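Long-range contacts in tRNA (adenine(58)-N(1))-methyltransferase TrmI (Thermus thermophilus, PDB 5C0O), which transfers a methyl group from S-adenosyl-L-methionine to N1 of adenosine 58 in tRNA and is required for growth at extreme temperatures: residues A[167-172]-A[189-194]; A[96-101]-A[120-125]; A[80-85]-A[105-110]. The protein carries 1 engineered substitution. All coordinates share one frame; numbering follows the deposited sequence.

Contact 1: A[167-172]-A[189-194]. With SAM (S-adenosylmethionine), chain E.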
loop_
_atom_site.group_PDB
_atom_site.type_symbol
_atom_site.label_atom_id
_atom_site.label_comp_id
_atom_site.label_asym_id
_atom_site.label_seq_id
_atom_site.Cartn_x
_atom_site.Cartn_y
_atom_site.Cartn_z
ATOM N N VAL A 167 24.202 -6.894 -11.112
ATOM C CA VAL A 167 24.306 -7.848 -10.016
ATOM C C VAL A 167 22.980 -7.902 -9.275
ATOM O O VAL A 167 22.599 -6.944 -8.600
ATOM C CB VAL A 167 25.430 -7.485 -9.022
ATOM C CG1 VAL A 167 25.653 -8.630 -8.051
ATOM C CG2 VAL A 167 26.722 -7.148 -9.756
ATOM N N ALA A 168 22.277 -9.023 -9.419
ATOM C CA ALA A 168 21.000 -9.229 -8.748
ATOM C C ALA A 168 21.228 -10.014 -7.465
ATOM O O ALA A 168 21.772 -11.117 -7.498
ATOM C CB ALA A 168 20.025 -9.957 -9.664
ATOM N N LEU A 169 20.813 -9.444 -6.337
ATOM C CA LEU A 169 21.068 -10.056 -5.036
ATOM C C LEU A 169 19.795 -10.421 -4.286
ATOM O O LEU A 169 18.857 -9.629 -4.198
ATOM C CB LEU A 169 21.910 -9.120 -4.164
ATOM C CG LEU A 169 23.372 -8.893 -4.555
ATOM C CD1 LEU A 169 24.024 -8.009 -3.511
ATOM C CD2 LEU A 169 24.145 -10.198 -4.703
ATOM N N ASP A 170 19.782 -11.637 -3.754
ATOM C CA ASP A 170 18.780 -12.055 -2.785
ATOM C C ASP A 170 19.447 -12.952 -1.751
ATOM O O ASP A 170 19.461 -14.176 -1.887
ATOM C CB ASP A 170 17.615 -12.780 -3.461
ATOM C CG ASP A 170 16.534 -13.199 -2.473
ATOM O OD1 ASP A 170 16.667 -12.899 -1.269
ATOM O OD2 ASP A 170 15.540 -13.817 -2.906
ATOM N N LEU A 171 20.017 -12.325 -0.727
ATOM C CA LEU A 171 20.610 -13.048 0.391
ATOM C C LEU A 171 20.510 -12.201 1.657
ATOM O O LEU A 171 20.139 -11.028 1.599
ATOM C CB LEU A 171 22.070 -13.420 0.101
ATOM C CG LEU A 171 22.722 -12.902 -1.185
ATOM C CD1 LEU A 171 23.176 -11.457 -1.017
ATOM C CD2 LEU A 171 23.882 -13.795 -1.599
ATOM N N MET A 172 20.836 -12.801 2.797
ATOM C CA MET A 172 20.635 -12.154 4.089
ATOM C C MET A 172 21.693 -11.093 4.389
ATOM O O MET A 172 21.420 -10.127 5.105
ATOM C CB MET A 172 20.628 -13.206 5.202
ATOM N N ARG A 189 26.569 0.756 -13.869
ATOM C CA ARG A 189 25.569 -0.304 -13.819
ATOM C C ARG A 189 25.085 -0.520 -12.399
ATOM O O ARG A 189 25.666 -0.000 -11.444
ATOM C CB ARG A 189 26.121 -1.603 -14.397
ATOM C CG ARG A 189 26.552 -1.500 -15.857
ATOM C CD ARG A 189 25.541 -0.773 -16.750
ATOM N NE ARG A 189 24.361 -1.574 -17.062
ATOM C CZ ARG A 189 23.170 -1.075 -17.388
ATOM N NH1 ARG A 189 22.980 0.236 -17.438
ATOM N NH2 ARG A 189 22.168 -1.895 -17.674
ATOM N N PHE A 190 24.018 -1.302 -12.275
ATOM C CA PHE A 190 23.250 -1.361 -11.042
ATOM C C PHE A 190 23.405 -2.658 -10.270
ATOM O O PHE A 190 23.628 -3.729 -10.838
ATOM C CB PHE A 190 21.771 -1.145 -11.354
ATOM C CG PHE A 190 21.442 0.256 -11.770
ATOM C CD1 PHE A 190 21.178 1.225 -10.822
ATOM C CD2 PHE A 190 21.395 0.604 -13.108
ATOM C CE1 PHE A 190 20.874 2.513 -11.198
ATOM C CE2 PHE A 190 21.090 1.896 -13.490
ATOM C CZ PHE A 190 20.828 2.850 -12.533
ATOM N N LEU A 191 23.283 -2.527 -8.955
ATOM C CA LEU A 191 23.153 -3.656 -8.051
ATOM C C LEU A 191 21.833 -3.481 -7.325
ATOM O O LEU A 191 21.641 -2.481 -6.632
ATOM C CB LEU A 191 24.325 -3.715 -7.061
ATOM C CG LEU A 191 24.332 -4.805 -5.979
ATOM C CD1 LEU A 191 25.755 -5.059 -5.497
ATOM C CD2 LEU A 191 23.449 -4.452 -4.784
ATOM N N VAL A 192 20.916 -4.427 -7.506
ATOM C CA VAL A 192 19.661 -4.412 -6.761
ATOM C C VAL A 192 19.626 -5.593 -5.800
ATOM O O VAL A 192 19.909 -6.726 -6.192
ATOM C CB VAL A 192 18.430 -4.470 -7.678
ATOM C CG1 VAL A 192 17.175 -4.152 -6.876
ATOM C CG2 VAL A 192 18.569 -3.497 -8.834
ATOM N N ALA A 193 19.278 -5.317 -4.544
ATOM C CA ALA A 193 19.222 -6.347 -3.510
ATOM C C ALA A 193 17.829 -6.458 -2.902
ATOM O O ALA A 193 17.150 -5.460 -2.665
ATOM C CB ALA A 193 20.246 -6.062 -2.427
ATOM N N TYR A 194 17.431 -7.699 -2.650
ATOM C CA TYR A 194 16.115 -8.043 -2.128
ATOM C C TYR A 194 16.211 -8.275 -0.618
ATOM O O TYR A 194 16.799 -9.265 -0.182
ATOM C CB TYR A 194 15.613 -9.286 -2.869
ATOM C CG TYR A 194 14.252 -9.817 -2.489
ATOM C CD1 TYR A 194 13.097 -9.278 -3.034
ATOM C CD2 TYR A 194 14.128 -10.897 -1.630
ATOM C CE1 TYR A 194 11.854 -9.784 -2.708
ATOM C CE2 TYR A 194 12.891 -11.409 -1.297
ATOM C CZ TYR A 194 11.757 -10.850 -1.839
ATOM O OH TYR A 194 10.520 -11.358 -1.512
HETATM N N SAM E . 14.876 -15.041 -5.072
HETATM C CA SAM E . 15.571 -16.315 -4.875
HETATM C C SAM E . 14.947 -17.426 -5.712
HETATM O O SAM E . 15.223 -18.607 -5.498
HETATM O OXT SAM E . 14.143 -17.175 -6.611
HETATM C CB SAM E . 15.571 -16.734 -3.407
HETATM C CG SAM E . 16.958 -17.011 -2.833
HETATM S SD SAM E . 16.897 -17.718 -1.166
HETATM C CE SAM E . 15.898 -16.484 -0.295
HETATM C "C5'" SAM E . 18.558 -17.349 -0.545
HETATM C "C4'" SAM E . 19.608 -18.339 -1.043
HETATM O "O4'" SAM E . 20.835 -17.667 -1.216
HETATM C "C3'" SAM E . 19.886 -19.490 -0.083
HETATM O "O3'" SAM E . 19.281 -20.668 -0.558
HETATM C "C2'" SAM E . 21.398 -19.647 -0.061
HETATM O "O2'" SAM E . 21.771 -20.891 -0.614
HETATM C "C1'" SAM E . 21.915 -18.539 -0.960
HETATM N N9 SAM E . 23.003 -17.750 -0.359
HETATM C C8 SAM E . 22.999 -17.126 0.860
HETATM N N7 SAM E . 24.185 -16.497 1.022
HETATM C C5 SAM E . 24.942 -16.711 -0.077
HETATM C C6 SAM E . 26.220 -16.301 -0.429
HETATM N N6 SAM E . 26.932 -15.551 0.406
HETATM N N1 SAM E . 26.745 -16.679 -1.647
HETATM C C2 SAM E . 26.000 -17.461 -2.507
HETATM N N3 SAM E . 24.730 -17.863 -2.149
HETATM C C4 SAM E . 24.209 -17.492 -0.955
HETATM O O HOH W 1 19.261 -9.390 -0.458
#

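Contact 2: A[96-101]-A[120-125]. With SAM (S-adenosylmethionine), chain E.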
loop_
_atom_site.group_PDB
_atom_site.type_symbol
_atom_site.label_atom_id
_atom_site.label_comp_id
_atom_site.label_asym_id
_atom_site.label_seq_id
_atom_site.Cartn_x
_atom_site.Cartn_y
_atom_site.Cartn_z
ATOM N N ARG A 96 24.998 -9.448 -19.522
ATOM C CA ARG A 96 25.585 -10.463 -18.658
ATOM C C ARG A 96 25.348 -10.076 -17.200
ATOM O O ARG A 96 25.975 -9.144 -16.695
ATOM C CB ARG A 96 27.083 -10.601 -18.948
ATOM C CG ARG A 96 27.658 -11.976 -18.664
ATOM C CD ARG A 96 29.177 -11.953 -18.747
ATOM N NE ARG A 96 29.759 -13.289 -18.643
ATOM C CZ ARG A 96 31.035 -13.534 -18.356
ATOM N NH1 ARG A 96 31.877 -12.532 -18.128
ATOM N NH2 ARG A 96 31.470 -14.785 -18.289
ATOM N N VAL A 97 24.441 -10.783 -16.531
ATOM C CA VAL A 97 24.029 -10.406 -15.180
ATOM C C VAL A 97 24.489 -11.435 -14.144
ATOM O O VAL A 97 24.470 -12.640 -14.389
ATOM C CB VAL A 97 22.488 -10.215 -15.095
ATOM C CG1 VAL A 97 21.742 -11.531 -15.324
ATOM C CG2 VAL A 97 22.098 -9.579 -13.764
ATOM N N LEU A 98 24.921 -10.931 -12.991
ATOM C CA LEU A 98 25.399 -11.767 -11.895
ATOM C C LEU A 98 24.273 -11.999 -10.889
ATOM O O LEU A 98 23.459 -11.105 -10.660
ATOM C CB LEU A 98 26.596 -11.103 -11.212
ATOM C CG LEU A 98 27.488 -11.997 -10.350
ATOM C CD1 LEU A 98 28.419 -12.814 -11.221
ATOM C CD2 LEU A 98 28.277 -11.156 -9.368
ATOM N N GLU A 99 24.219 -13.192 -10.297
ATOM C CA GLU A 99 23.187 -13.494 -9.302
ATOM C C GLU A 99 23.702 -14.267 -8.096
ATOM O O GLU A 99 24.585 -15.115 -8.211
ATOM C CB GLU A 99 22.039 -14.291 -9.928
ATOM C CG GLU A 99 20.833 -14.442 -8.988
ATOM C CD GLU A 99 19.794 -15.436 -9.477
ATOM O OE1 GLU A 99 20.030 -16.109 -10.501
ATOM O OE2 GLU A 99 18.739 -15.548 -8.821
ATOM N N ALA A 100 23.131 -13.955 -6.939
ATOM C CA ALA A 100 23.292 -14.772 -5.743
ATOM C C ALA A 100 22.207 -14.394 -4.726
ATOM O O ALA A 100 21.978 -13.202 -4.519
ATOM C CB ALA A 100 24.670 -14.585 -5.145
ATOM N N GLY A 101 21.526 -15.357 -4.094
ATOM C CA GLY A 101 21.717 -16.788 -4.281
ATOM C C GLY A 101 20.618 -17.375 -5.150
ATOM O O GLY A 101 19.538 -16.796 -5.262
ATOM N N LEU A 120 23.525 -13.850 -20.808
ATOM C CA LEU A 120 23.864 -14.874 -19.827
ATOM C C LEU A 120 23.508 -14.473 -18.394
ATOM O O LEU A 120 23.521 -13.295 -18.037
ATOM C CB LEU A 120 25.356 -15.219 -19.902
ATOM C CG LEU A 120 25.765 -16.451 -19.084
ATOM C CD1 LEU A 120 25.834 -17.697 -19.958
ATOM C CD2 LEU A 120 27.071 -16.224 -18.334
ATOM N N VAL A 121 23.188 -15.486 -17.592
ATOM C CA VAL A 121 22.933 -15.339 -16.167
ATOM C C VAL A 121 23.963 -16.142 -15.374
ATOM O O VAL A 121 23.921 -17.373 -15.361
ATOM C CB VAL A 121 21.515 -15.817 -15.810
ATOM C CG1 VAL A 121 21.263 -15.737 -14.298
ATOM C CG2 VAL A 121 20.474 -15.022 -16.597
ATOM N N GLU A 122 24.880 -15.435 -14.715
ATOM C CA GLU A 122 25.947 -16.063 -13.938
ATOM C C GLU A 122 25.547 -16.125 -12.461
ATOM O O GLU A 122 25.708 -15.149 -11.726
ATOM C CB GLU A 122 27.257 -15.286 -14.117
ATOM C CG GLU A 122 28.513 -16.119 -13.926
ATOM C CD GLU A 122 28.978 -16.762 -15.217
ATOM O OE1 GLU A 122 29.329 -16.021 -16.161
ATOM O OE2 GLU A 122 28.985 -18.006 -15.293
ATOM N N SER A 123 25.033 -17.278 -12.034
ATOM C CA SER A 123 24.380 -17.402 -10.728
ATOM C C SER A 123 25.116 -18.328 -9.761
ATOM O O SER A 123 25.536 -19.425 -10.134
ATOM C CB SER A 123 22.946 -17.902 -10.917
ATOM O OG SER A 123 22.309 -18.101 -9.667
ATOM N N TYR A 124 25.243 -17.878 -8.512
ATOM C CA TYR A 124 25.959 -18.619 -7.472
ATOM C C TYR A 124 25.043 -19.036 -6.321
ATOM O O TYR A 124 24.213 -18.252 -5.867
ATOM C CB TYR A 124 27.113 -17.773 -6.925
ATOM C CG TYR A 124 28.151 -17.433 -7.965
ATOM C CD1 TYR A 124 27.912 -16.452 -8.919
ATOM C CD2 TYR A 124 29.373 -18.092 -7.997
ATOM C CE1 TYR A 124 28.856 -16.137 -9.871
ATOM C CE2 TYR A 124 30.323 -17.787 -8.951
ATOM C CZ TYR A 124 30.060 -16.806 -9.885
ATOM O OH TYR A 124 31.001 -16.495 -10.838
ATOM N N GLU A 125 25.207 -20.273 -5.856
ATOM C CA GLU A 125 24.497 -20.776 -4.680
ATOM C C GLU A 125 25.482 -21.513 -3.781
ATOM O O GLU A 125 26.315 -22.275 -4.264
ATOM C CB GLU A 125 23.343 -21.700 -5.083
ATOM C CG GLU A 125 22.548 -22.268 -3.906
ATOM C CD GLU A 125 22.005 -21.186 -2.986
ATOM O OE1 GLU A 125 21.644 -20.105 -3.496
ATOM O OE2 GLU A 125 21.944 -21.411 -1.756
HETATM N N SAM E . 14.876 -15.041 -5.072
HETATM C CA SAM E . 15.571 -16.315 -4.875
HETATM C C SAM E . 14.947 -17.426 -5.712
HETATM O O SAM E . 15.223 -18.607 -5.498
HETATM O OXT SAM E . 14.143 -17.175 -6.611
HETATM C CB SAM E . 15.571 -16.734 -3.407
HETATM C CG SAM E . 16.958 -17.011 -2.833
HETATM S SD SAM E . 16.897 -17.718 -1.166
HETATM C CE SAM E . 15.898 -16.484 -0.295
HETATM C "C5'" SAM E . 18.558 -17.349 -0.545
HETATM C "C4'" SAM E . 19.608 -18.339 -1.043
HETATM O "O4'" SAM E . 20.835 -17.667 -1.216
HETATM C "C3'" SAM E . 19.886 -19.490 -0.083
HETATM O "O3'" SAM E . 19.281 -20.668 -0.558
HETATM C "C2'" SAM E . 21.398 -19.647 -0.061
HETATM O "O2'" SAM E . 21.771 -20.891 -0.614
HETATM C "C1'" SAM E . 21.915 -18.539 -0.960
HETATM N N9 SAM E . 23.003 -17.750 -0.359
HETATM C C8 SAM E . 22.999 -17.126 0.860
HETATM N N7 SAM E . 24.185 -16.497 1.022
HETATM C C5 SAM E . 24.942 -16.711 -0.077
HETATM C C6 SAM E . 26.220 -16.301 -0.429
HETATM N N6 SAM E . 26.932 -15.551 0.406
HETATM N N1 SAM E . 26.745 -16.679 -1.647
HETATM C C2 SAM E . 26.000 -17.461 -2.507
HETATM N N3 SAM E . 24.730 -17.863 -2.149
HETATM C C4 SAM E . 24.209 -17.492 -0.955
#

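Contact 3: A[80-85]-A[105-110]. With SAM (S-adenosylmethionine), chain E.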
loop_
_atom_site.group_PDB
_atom_site.type_symbol
_atom_site.label_atom_id
_atom_site.label_comp_id
_atom_site.label_asym_id
_atom_site.label_seq_id
_atom_site.Cartn_x
_atom_site.Cartn_y
_atom_site.Cartn_z
ATOM N N LYS A 80 6.254 -10.234 -8.013
ATOM C CA LYS A 80 6.108 -8.788 -8.126
ATOM C C LYS A 80 7.458 -8.097 -7.961
ATOM O O LYS A 80 7.729 -7.080 -8.605
ATOM C CB LYS A 80 5.110 -8.258 -7.088
ATOM C CG LYS A 80 5.535 -8.454 -5.643
ATOM C CD LYS A 80 4.525 -7.839 -4.679
ATOM C CE LYS A 80 5.148 -7.542 -3.321
ATOM N NZ LYS A 80 6.261 -6.553 -3.409
ATOM N N ASP A 81 8.302 -8.662 -7.104
ATOM C CA ASP A 81 9.605 -8.079 -6.812
ATOM C C ASP A 81 10.611 -8.442 -7.894
ATOM O O ASP A 81 11.356 -7.588 -8.368
ATOM C CB ASP A 81 10.103 -8.546 -5.445
ATOM C CG ASP A 81 9.156 -8.169 -4.324
ATOM O OD1 ASP A 81 8.685 -7.013 -4.309
ATOM O OD2 ASP A 81 8.878 -9.028 -3.461
ATOM N N ALA A 82 10.624 -9.715 -8.281
ATOM C CA ALA A 82 11.511 -10.187 -9.338
ATOM C C ALA A 82 11.253 -9.413 -10.624
ATOM O O ALA A 82 12.183 -9.060 -11.350
ATOM C CB ALA A 82 11.317 -11.677 -9.565
ATOM N N SER A 83 9.978 -9.155 -10.896
ATOM C CA SER A 83 9.572 -8.377 -12.056
ATOM C C SER A 83 10.202 -6.992 -12.018
ATOM O O SER A 83 10.749 -6.521 -13.016
ATOM C CB SER A 83 8.045 -8.256 -12.113
ATOM O OG SER A 83 7.620 -7.625 -13.309
ATOM N N ALA A 84 10.126 -6.350 -10.857
ATOM C CA ALA A 84 10.621 -4.989 -10.695
ATOM C C ALA A 84 12.144 -4.940 -10.706
ATOM O O ALA A 84 12.734 -3.958 -11.156
ATOM C CB ALA A 84 10.081 -4.382 -9.404
ATOM N N MET A 85 12.777 -6.002 -10.214
ATOM C CA MET A 85 14.233 -6.057 -10.129
ATOM C C MET A 85 14.871 -6.046 -11.514
ATOM O O MET A 85 15.915 -5.432 -11.724
ATOM C CB MET A 85 14.681 -7.305 -9.363
ATOM C CG MET A 85 14.539 -7.196 -7.856
ATOM S SD MET A 85 15.027 -8.706 -7.007
ATOM C CE MET A 85 16.712 -8.325 -6.549
ATOM N N GLY A 105 15.630 -20.938 -7.565
ATOM C CA GLY A 105 15.767 -20.599 -8.971
ATOM C C GLY A 105 14.706 -19.683 -9.560
ATOM O O GLY A 105 14.592 -19.582 -10.781
ATOM N N GLY A 106 13.944 -19.002 -8.712
ATOM C CA GLY A 106 12.859 -18.158 -9.187
ATOM C C GLY A 106 13.325 -16.906 -9.901
ATOM O O GLY A 106 12.973 -16.675 -11.058
ATOM N N LEU A 107 14.112 -16.090 -9.207
ATOM C CA LEU A 107 14.630 -14.851 -9.777
ATOM C C LEU A 107 15.481 -15.154 -11.005
ATOM O O LEU A 107 15.557 -14.355 -11.937
ATOM C CB LEU A 107 15.444 -14.089 -8.730
ATOM C CG LEU A 107 16.063 -12.742 -9.112
ATOM C CD1 LEU A 107 15.004 -11.748 -9.568
ATOM C CD2 LEU A 107 16.834 -12.200 -7.915
ATOM N N THR A 108 16.107 -16.328 -10.996
ATOM C CA THR A 108 16.935 -16.787 -12.106
ATOM C C THR A 108 16.149 -16.833 -13.414
ATOM O O THR A 108 16.647 -16.412 -14.458
ATOM C CB THR A 108 17.511 -18.190 -11.826
ATOM O OG1 THR A 108 17.824 -18.315 -10.434
ATOM C CG2 THR A 108 18.763 -18.438 -12.656
ATOM N N LEU A 109 14.925 -17.349 -13.350
ATOM C CA LEU A 109 14.077 -17.478 -14.533
ATOM C C LEU A 109 13.708 -16.116 -15.109
ATOM O O LEU A 109 13.732 -15.922 -16.325
ATOM C CB LEU A 109 12.809 -18.262 -14.198
ATOM C CG LEU A 109 13.011 -19.758 -13.955
ATOM C CD1 LEU A 109 11.868 -20.328 -13.133
ATOM C CD2 LEU A 109 13.135 -20.497 -15.276
ATOM N N PHE A 110 13.359 -15.178 -14.234
ATOM C CA PHE A 110 13.080 -13.811 -14.657
ATOM C C PHE A 110 14.303 -13.216 -15.342
ATOM O O PHE A 110 14.193 -12.567 -16.381
ATOM C CB PHE A 110 12.670 -12.944 -13.464
ATOM C CG PHE A 110 11.226 -13.094 -13.074
ATOM C CD1 PHE A 110 10.807 -14.175 -12.317
ATOM C CD2 PHE A 110 10.288 -12.153 -13.464
ATOM C CE1 PHE A 110 9.482 -14.313 -11.959
ATOM C CE2 PHE A 110 8.959 -12.288 -13.109
ATOM C CZ PHE A 110 8.556 -13.370 -12.354
HETATM N N SAM E . 14.876 -15.041 -5.072
HETATM C CA SAM E . 15.571 -16.315 -4.875
HETATM C C SAM E . 14.947 -17.426 -5.712
HETATM O O SAM E . 15.223 -18.607 -5.498
HETATM O OXT SAM E . 14.143 -17.175 -6.611
HETATM C CB SAM E . 15.571 -16.734 -3.407
HETATM C CG SAM E . 16.958 -17.011 -2.833
HETATM S SD SAM E . 16.897 -17.718 -1.166
HETATM C CE SAM E . 15.898 -16.484 -0.295
HETATM C "C5'" SAM E . 18.558 -17.349 -0.545
HETATM C "C4'" SAM E . 19.608 -18.339 -1.043
HETATM O "O4'" SAM E . 20.835 -17.667 -1.216
HETATM C "C3'" SAM E . 19.886 -19.490 -0.083
HETATM O "O3'" SAM E . 19.281 -20.668 -0.558
HETATM C "C2'" SAM E . 21.398 -19.647 -0.061
HETATM O "O2'" SAM E . 21.771 -20.891 -0.614
HETATM C "C1'" SAM E . 21.915 -18.539 -0.960
HETATM N N9 SAM E . 23.003 -17.750 -0.359
HETATM C C8 SAM E . 22.999 -17.126 0.860
HETATM N N7 SAM E . 24.185 -16.497 1.022
HETATM C C5 SAM E . 24.942 -16.711 -0.077
HETATM C C6 SAM E . 26.220 -16.301 -0.429
HETATM N N6 SAM E . 26.932 -15.551 0.406
HETATM N N1 SAM E . 26.745 -16.679 -1.647
HETATM C C2 SAM E . 26.000 -17.461 -2.507
HETATM N N3 SAM E . 24.730 -17.863 -2.149
HETATM C C4 SAM E . 24.209 -17.492 -0.955
#

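Contact 1: A[167-172]-A[189-194]
V167, A168 and L169 pair in parallel with L191, V192 and A193 in the central sheet of the Rossmann-like, class I SAM-dependent methyltransferase domain. These are neighbouring strands, and helix 178-184 lies in the connection between them. The segment axes are 9° apart. Four backbone hydrogen bonds alternate across the pair: V167 N to F190 O, V192 N to V167 O, L169 N to V192 O, and Y194 N to L169 O. The last of these, Y194 N to L169 O, measures 2.9 Å. V167 O and L169 O each also meet a CA-H group, from L191 and A193 respectively.

V167, L169, L191 and A193 share one face of the sheet. L169 and L191 cross at a slant there, and L169 CD1 meets both methyls of L191, L191 CD2 at 3.8 Å. L169 CB lies 3.9 Å from A193 CB. A168 and V192 point to the other face, where M85 and L88 of helix 79-88 pack on V192. F190 packs on T62 of the second subunit.

Around D170 and L171 the contact becomes part of the SAM pocket. L171 CD2 lies 3.5 Å from C5 of the SAM adenine. A water bridges the backbones beyond the strand bonds, accepting from L171 N and donating to Y194 O. D170 and Y194 lie alongside and point the same way. In D170, CG anti to the backbone N (chi1 -179°) carries the carboxylate to the methionine end of SAM, and D170 OD2 accepts a hydrogen bond from the SAM amino N at 2.6 Å. Its other oxygen, OD1, sits at the edge of the Y194 ring, 3.3 Å from Y194 CD2, with carboxylate and ring planes 63° apart.

Contact 2: A[96-101]-A[120-125]
E122 is held to V97 and E99 through both of its backbone polar atoms. E122 N donates to V97 O at 2.8 Å, and E122 O accepts from E99 N, also at 2.8 Å. V97 N to L120 O and Y124 N to E99 O complete the backbone set. R96 NH2 forms a salt bridge with E122 OE1 at 3.3 Å, the guanidinium and carboxylate planes 83° apart. The R96 chain runs extended alongside E122, which bends at chi2 (89°). Y164 OH also bonds E122 OE1, and H150 NE2 bonds OE2. With an alanine here in place of R96, E122 OE1 would probably lose its charged mate across the strands, keeping Y164 OH, and L120 CD2 would lose the guanidinium edge beside it.

The two strands flank helix 106-115 in sequence, forming a beta-alpha-beta unit of the Rossmann-like fold. E99 OE1 lies 3.1 Å from S123 OG and is hydrogen-bonded to T108 of that helix; S123 OG bonds T102. At the strand end, E125 binds the SAM ribose, as an acidic residue commonly does here in class I methyltransferases. The modelled separation of E125 OE2 and SAM O2' is too short to be trusted.

On the face of L98 and Y124, L98 CD1 meets the ring edge at Y124 CE1, 3.6 Å away. On the face of V97 and V121, V97 CG1 lies 3.9 Å from V121 CG2.

Contact 3: A[80-85]-A[105-110]
A82 sets its methyl squarely over the face of the F110 ring, a CH-pi contact. A82 CB lies 3.8 Å from the ring centroid and 13° off the ring normal. This joins helix 79-88 to the helix that follows the glycine-rich SAM-binding loop of the Rossmann-like fold. The two helical segments cross at -41°, with axes 9.5 Å apart. A82 CA and L107 CA are the nearest such pair, 5.6 Å apart; the small A82 side chain is consistent with that approach. S83 N approaches the F110 ring obliquely.

L107 fills the next place along the interface. Its CG is anti to the backbone N (chi1 -179°), which carries the two methyls toward helix 79-88. L107 CD1 lies 3.7 Å from A82 CB. M85 crosses L107 at about a right angle, and M85 SD is 4.0 Å from L107 CD1. The A82, L107 and M85 contacts are apolar, and the residues are buried. The region also borders the subunit interface: S83 OG is hydrogen-bonded to T87 OG1 of the second subunit, and F110 packs on T87 of that chain.

The N-terminal end of helix 106-115 meets the SAM carboxylate. G105 is at the N-cap position, and the helix start would probably stabilise the negative carboxylate of the cofactor. G105 N and G106 N make weak bonds to that carboxylate. L107 N makes a full hydrogen bond to SAM OXT, 2.8 Å long.

How the contacts relate
Contact 3 opens first, at helix 79-88, and closes when the chain reaches 105-110. Contact 2 has already opened at 96-101 and closes at 120-125, so these two loops cross. Contact 1 comes later, in series, joining 167-172 to 189-194. Strand 164-169 lies beside strand 96-100, so contacts 1 and 2 belong to one sheet; A168 N and D170 N probably donate to L98 O and A100 O. The helices of contact 3 pack on it: M85 lies against L169 and V192, and T108 reaches E99. All three contacts meet SAM: contact 1 at the amino group and adenine, contact 2 at the ribose, contact 3 at the carboxylate.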